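Local coordinates for DUF3836 domain-containing protein (Parabacteroides distasonis ATCC 8503, PDB 4R03), which is of unknown function but folds as a largely single-layer antiparallel beta-sheet, probably evolved from repeated beta-hairpins, at residues A[38-50]-A[59-71]. Numbering follows the deposited sequence. Where two conformers were deposited one is given.
With PO4 (phosphate ion), chain D.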
# COMPACT_ATOMS: atom_id res chain seq x y z
N TYR A 38 9.82 -6.50 -1.43
CA TYR A 38 11.07 -6.00 -0.87
C TYR A 38 12.24 -6.15 -1.87
O TYR A 38 12.25 -7.08 -2.65
CB TYR A 38 11.43 -6.77 0.41
CG TYR A 38 10.43 -6.47 1.48
CD1 TYR A 38 9.24 -7.19 1.53
CD2 TYR A 38 10.62 -5.49 2.42
CE1 TYR A 38 8.27 -6.88 2.50
CE2 TYR A 38 9.67 -5.17 3.36
CZ TYR A 38 8.49 -5.93 3.41
OH TYR A 38 7.56 -5.52 4.36
N ASN A 39 13.15 -5.17 -1.80
CA ASN A 39 14.41 -5.26 -2.59
C ASN A 39 15.44 -6.14 -1.89
O ASN A 39 15.22 -6.65 -0.77
CB ASN A 39 14.93 -3.86 -2.92
CG ASN A 39 15.40 -3.08 -1.75
OD1 ASN A 39 15.83 -3.62 -0.72
ND2 ASN A 39 15.36 -1.74 -1.86
N GLU A 40 16.59 -6.31 -2.54
CA GLU A 40 17.66 -7.19 -2.02
C GLU A 40 18.23 -6.71 -0.70
O GLU A 40 18.84 -7.47 0.04
CB GLU A 40 18.78 -7.36 -3.07
CG GLU A 40 19.63 -6.12 -3.31
CD GLU A 40 20.73 -6.36 -4.36
OE1 GLU A 40 21.21 -7.52 -4.47
OE2 GLU A 40 21.12 -5.39 -5.05
N ASN A 41 18.06 -5.43 -0.37
CA ASN A 41 18.48 -4.90 0.90
C ASN A 41 17.45 -5.01 2.01
O ASN A 41 17.66 -4.53 3.12
CB ASN A 41 18.91 -3.46 0.75
CG ASN A 41 20.09 -3.31 -0.19
OD1 ASN A 41 20.90 -4.25 -0.36
ND2 ASN A 41 20.19 -2.15 -0.83
N GLY A 42 16.31 -5.60 1.67
CA GLY A 42 15.29 -5.81 2.69
C GLY A 42 14.42 -4.60 2.95
O GLY A 42 13.70 -4.54 3.94
N LYS A 43 14.47 -3.62 2.05
CA LYS A 43 13.61 -2.46 2.13
C LYS A 43 12.42 -2.59 1.15
O LYS A 43 12.52 -3.21 0.10
CB LYS A 43 14.38 -1.16 1.84
CG LYS A 43 15.57 -0.94 2.82
CD LYS A 43 15.95 0.54 2.93
CE LYS A 43 17.44 0.79 3.25
NZ LYS A 43 18.22 1.38 2.07
N VAL A 44 11.32 -1.93 1.49
CA VAL A 44 10.14 -2.06 0.64
C VAL A 44 10.41 -1.49 -0.75
O VAL A 44 10.88 -0.35 -0.87
CB VAL A 44 8.91 -1.30 1.21
CG1 VAL A 44 7.73 -1.41 0.22
CG2 VAL A 44 8.51 -1.75 2.49
N SER A 45 10.12 -2.26 -1.76
CA SER A 45 10.32 -1.87 -3.16
C SER A 45 9.01 -1.56 -3.87
O SER A 45 8.98 -0.78 -4.81
CB SER A 45 11.04 -2.97 -3.88
OG SER A 45 10.36 -4.21 -3.83
N GLU A 46 7.91 -2.16 -3.38
CA GLU A 46 6.63 -1.98 -4.01
C GLU A 46 5.52 -2.15 -2.97
O GLU A 46 5.59 -3.05 -2.14
CB GLU A 46 6.45 -2.98 -5.13
CG GLU A 46 5.17 -2.74 -5.97
CD GLU A 46 4.75 -3.95 -6.74
OE1 GLU A 46 5.28 -4.21 -7.85
OE2 GLU A 46 3.88 -4.68 -6.22
N LYS A 47 4.53 -1.26 -3.03
CA LYS A 47 3.32 -1.31 -2.20
C LYS A 47 2.14 -1.28 -3.17
O LYS A 47 2.03 -0.34 -3.97
CB LYS A 47 3.25 -0.18 -1.21
CG LYS A 47 1.97 -0.04 -0.41
CD LYS A 47 2.03 1.18 0.48
CE LYS A 47 0.88 1.27 1.42
NZ LYS A 47 1.06 2.42 2.31
N LYS A 48 1.27 -2.26 -3.11
CA LYS A 48 0.03 -2.27 -3.85
C LYS A 48 -1.14 -2.14 -2.91
O LYS A 48 -1.14 -2.78 -1.85
CB LYS A 48 -0.12 -3.54 -4.63
CG LYS A 48 0.68 -3.61 -5.85
CD LYS A 48 0.24 -4.92 -6.60
CE LYS A 48 1.12 -5.18 -7.74
NZ LYS A 48 0.58 -6.26 -8.55
N ALA A 49 -2.08 -1.29 -3.24
CA ALA A 49 -3.27 -1.06 -2.46
C ALA A 49 -4.46 -1.57 -3.28
O ALA A 49 -4.54 -1.27 -4.51
CB ALA A 49 -3.48 0.38 -2.12
N PHE A 50 -5.37 -2.29 -2.63
CA PHE A 50 -6.58 -2.83 -3.22
C PHE A 50 -7.80 -2.26 -2.50
O PHE A 50 -7.80 -2.12 -1.27
CB PHE A 50 -6.61 -4.34 -3.08
CG PHE A 50 -5.47 -5.07 -3.72
CD1 PHE A 50 -4.21 -5.11 -3.11
CD2 PHE A 50 -5.62 -5.71 -4.96
CE1 PHE A 50 -3.16 -5.77 -3.70
CE2 PHE A 50 -4.55 -6.35 -5.54
CZ PHE A 50 -3.32 -6.38 -4.91
N TRP A 59 -11.20 -8.16 -3.73
CA TRP A 59 -10.18 -7.13 -3.78
C TRP A 59 -9.86 -6.79 -5.22
O TRP A 59 -9.57 -7.70 -6.04
CB TRP A 59 -8.93 -7.63 -3.06
CG TRP A 59 -9.06 -7.80 -1.58
CD1 TRP A 59 -8.97 -8.97 -0.90
CD2 TRP A 59 -9.24 -6.78 -0.61
NE1 TRP A 59 -9.14 -8.75 0.44
CE2 TRP A 59 -9.30 -7.42 0.66
CE3 TRP A 59 -9.40 -5.40 -0.66
CZ2 TRP A 59 -9.55 -6.70 1.85
CZ3 TRP A 59 -9.62 -4.69 0.55
CH2 TRP A 59 -9.66 -5.37 1.77
N VAL A 60 -9.87 -5.49 -5.54
CA VAL A 60 -9.57 -4.99 -6.88
C VAL A 60 -8.39 -4.00 -6.73
O VAL A 60 -8.41 -3.14 -5.85
CB VAL A 60 -10.76 -4.25 -7.47
CG1 VAL A 60 -10.45 -3.85 -8.88
CG2 VAL A 60 -11.98 -5.17 -7.45
N PRO A 61 -7.39 -4.11 -7.61
CA PRO A 61 -6.27 -3.17 -7.50
C PRO A 61 -6.71 -1.74 -7.62
O PRO A 61 -7.64 -1.41 -8.41
CB PRO A 61 -5.36 -3.52 -8.69
CG PRO A 61 -5.87 -4.71 -9.26
CD PRO A 61 -7.25 -5.04 -8.73
N PHE A 62 -6.07 -0.85 -6.84
CA PHE A 62 -6.38 0.53 -6.76
C PHE A 62 -5.20 1.43 -7.11
O PHE A 62 -5.29 2.27 -8.01
CB PHE A 62 -6.98 0.90 -5.37
CG PHE A 62 -7.49 2.29 -5.31
CD1 PHE A 62 -8.46 2.71 -6.21
CD2 PHE A 62 -7.01 3.18 -4.42
CE1 PHE A 62 -8.94 4.00 -6.21
CE2 PHE A 62 -7.48 4.51 -4.41
CZ PHE A 62 -8.43 4.91 -5.31
N TYR A 63 -4.06 1.22 -6.45
CA TYR A 63 -2.82 1.93 -6.79
C TYR A 63 -1.63 1.11 -6.46
O TYR A 63 -1.69 0.11 -5.74
CB TYR A 63 -2.73 3.33 -6.16
CG TYR A 63 -2.53 3.40 -4.63
CD1 TYR A 63 -1.32 3.01 -4.08
CD2 TYR A 63 -3.51 3.85 -3.80
CE1 TYR A 63 -1.07 3.12 -2.68
CE2 TYR A 63 -3.26 3.97 -2.39
CZ TYR A 63 -2.06 3.60 -1.89
OH TYR A 63 -1.79 3.63 -0.51
N GLN A 64 -0.48 1.54 -6.98
CA GLN A 64 0.79 0.87 -6.80
C GLN A 64 1.86 1.95 -6.61
O GLN A 64 1.90 2.91 -7.39
CB GLN A 64 1.18 0.02 -7.98
CG GLN A 64 2.51 -0.64 -7.85
CD GLN A 64 2.90 -1.40 -9.09
OE1 GLN A 64 3.24 -0.81 -10.13
NE2 GLN A 64 2.86 -2.71 -8.99
N ILE A 65 2.69 1.82 -5.58
CA ILE A 65 3.82 2.74 -5.41
C ILE A 65 5.10 1.91 -5.45
O ILE A 65 5.17 0.81 -4.87
CB ILE A 65 3.71 3.46 -4.07
CG1 ILE A 65 2.36 4.17 -3.91
CG2 ILE A 65 4.93 4.41 -3.83
CD1 ILE A 65 2.15 4.86 -2.63
N THR A 66 6.13 2.42 -6.15
CA THR A 66 7.46 1.83 -6.10
C THR A 66 8.45 2.82 -5.47
O THR A 66 8.22 4.03 -5.47
CB THR A 66 7.98 1.37 -7.47
OG1 THR A 66 7.98 2.48 -8.36
CG2 THR A 66 7.14 0.26 -8.04
N TYR A 67 9.44 2.26 -4.81
CA TYR A 67 10.36 3.03 -3.90
C TYR A 67 11.80 2.80 -4.33
O TYR A 67 12.22 1.69 -4.54
CB TYR A 67 10.22 2.62 -2.45
CG TYR A 67 8.81 2.72 -1.94
CD1 TYR A 67 7.91 1.65 -2.14
CD2 TYR A 67 8.37 3.83 -1.26
CE1 TYR A 67 6.58 1.78 -1.69
CE2 TYR A 67 7.03 3.97 -0.82
CZ TYR A 67 6.15 2.92 -1.05
OH TYR A 67 4.89 3.04 -0.58
N GLN A 68 12.53 3.92 -4.46
CA GLN A 68 13.98 3.91 -4.73
C GLN A 68 14.75 4.69 -3.64
O GLN A 68 14.29 5.70 -3.14
CB GLN A 68 14.21 4.55 -6.07
CG GLN A 68 13.67 3.79 -7.21
CD GLN A 68 14.06 4.48 -8.49
OE1 GLN A 68 13.63 5.62 -8.75
NE2 GLN A 68 14.91 3.83 -9.28
N TYR A 69 15.89 4.11 -3.25
CA TYR A 69 16.68 4.52 -2.10
C TYR A 69 18.06 5.03 -2.56
O TYR A 69 18.63 4.48 -3.49
CB TYR A 69 16.88 3.34 -1.14
CG TYR A 69 15.53 2.87 -0.62
CD1 TYR A 69 14.96 3.43 0.50
CD2 TYR A 69 14.85 1.86 -1.31
CE1 TYR A 69 13.70 3.03 0.95
CE2 TYR A 69 13.60 1.43 -0.84
CZ TYR A 69 13.04 2.04 0.25
OH TYR A 69 11.77 1.65 0.74
N ASP A 70 18.55 6.00 -1.84
CA ASP A 70 19.84 6.67 -2.18
C ASP A 70 20.68 6.71 -0.89
O ASP A 70 20.16 7.04 0.17
CB ASP A 70 19.48 8.06 -2.69
CG ASP A 70 20.67 8.88 -3.14
OD1 ASP A 70 21.83 8.44 -3.00
OD2 ASP A 70 20.40 10.01 -3.64
N ASP A 71 21.96 6.37 -1.00
CA ASP A 71 22.90 6.35 0.15
C ASP A 71 22.94 7.67 0.93
O ASP A 71 22.74 7.70 2.15
CB ASP A 71 24.33 5.98 -0.30
P PO4 D . -8.92 -10.76 3.49
O1 PO4 D . -7.58 -10.34 2.92
O2 PO4 D . -9.92 -10.54 2.43
O3 PO4 D . -9.34 -9.99 4.76
O4 PO4 D . -8.83 -12.21 3.89
O HOH W 1 14.16 -0.28 -4.21
O HOH W 2 11.10 -0.62 -6.76
O HOH W 3 0.48 4.64 0.62
O HOH W 4 2.33 -4.93 -10.64
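The phenol ring of Tyr63 lies flat beneath the methyl group of Ala49, whose CB sits 3.5 Å from the ring centroid and 11° off the normal, a CH-pi contact over the ring centre. With CG of Tyr63 placed between its backbone N and carbonyl carbon (chi1 70°), the ring swings back over the neighbouring strand. Its hydroxyl shares a water with Lys47 NZ, although that ammonium also bonds to Ile107 O and Ser109 OG near the C-terminus. The extended Lys47 chain crosses the hydroxyl end of Tyr67, CD lying 3.6 Å from its OH. Strands 44-53 and 58-69 form an antiparallel hairpin within the meandering sheet, in which each strand pairs with its neighbours in sequence. Lys47 N donates to Ile65 O and Ile65 N to Lys47 O, both nearly straight at 2.8 Å, and beyond them a classic beta bulge shifts the register: Ala49 O accepts from both Phe62 N and Tyr63 N. Past the bulge, Phe50 CB packs against Trp59 CE3 at 3.8 Å, and the indole NE1 donates to a phosphate ion, probably from the crystallisation liquor, which Lys30 also binds. On the sheet face opposite Ala49, Lys48 and Gln64 run side by side, their ends joined by a water, weakly on the lysine side. At the other end of the pairing, Tyr69 OH donates to a lone pair of Val44 O (2.7 Å), in the carbonyl plane, while Lys43 CD rests over one face of the Tyr69 ring, 4.0 Å from its centroid. A leucine at Tyr69 would probably leave Val44 O without this donor and strip the Lys43 chain of its aromatic platform. Nearby, a water accepts from Asn39 ND2 and donates to Tyr67 O, linking the type I turn of Asn39 to Gly42 with the facing strand.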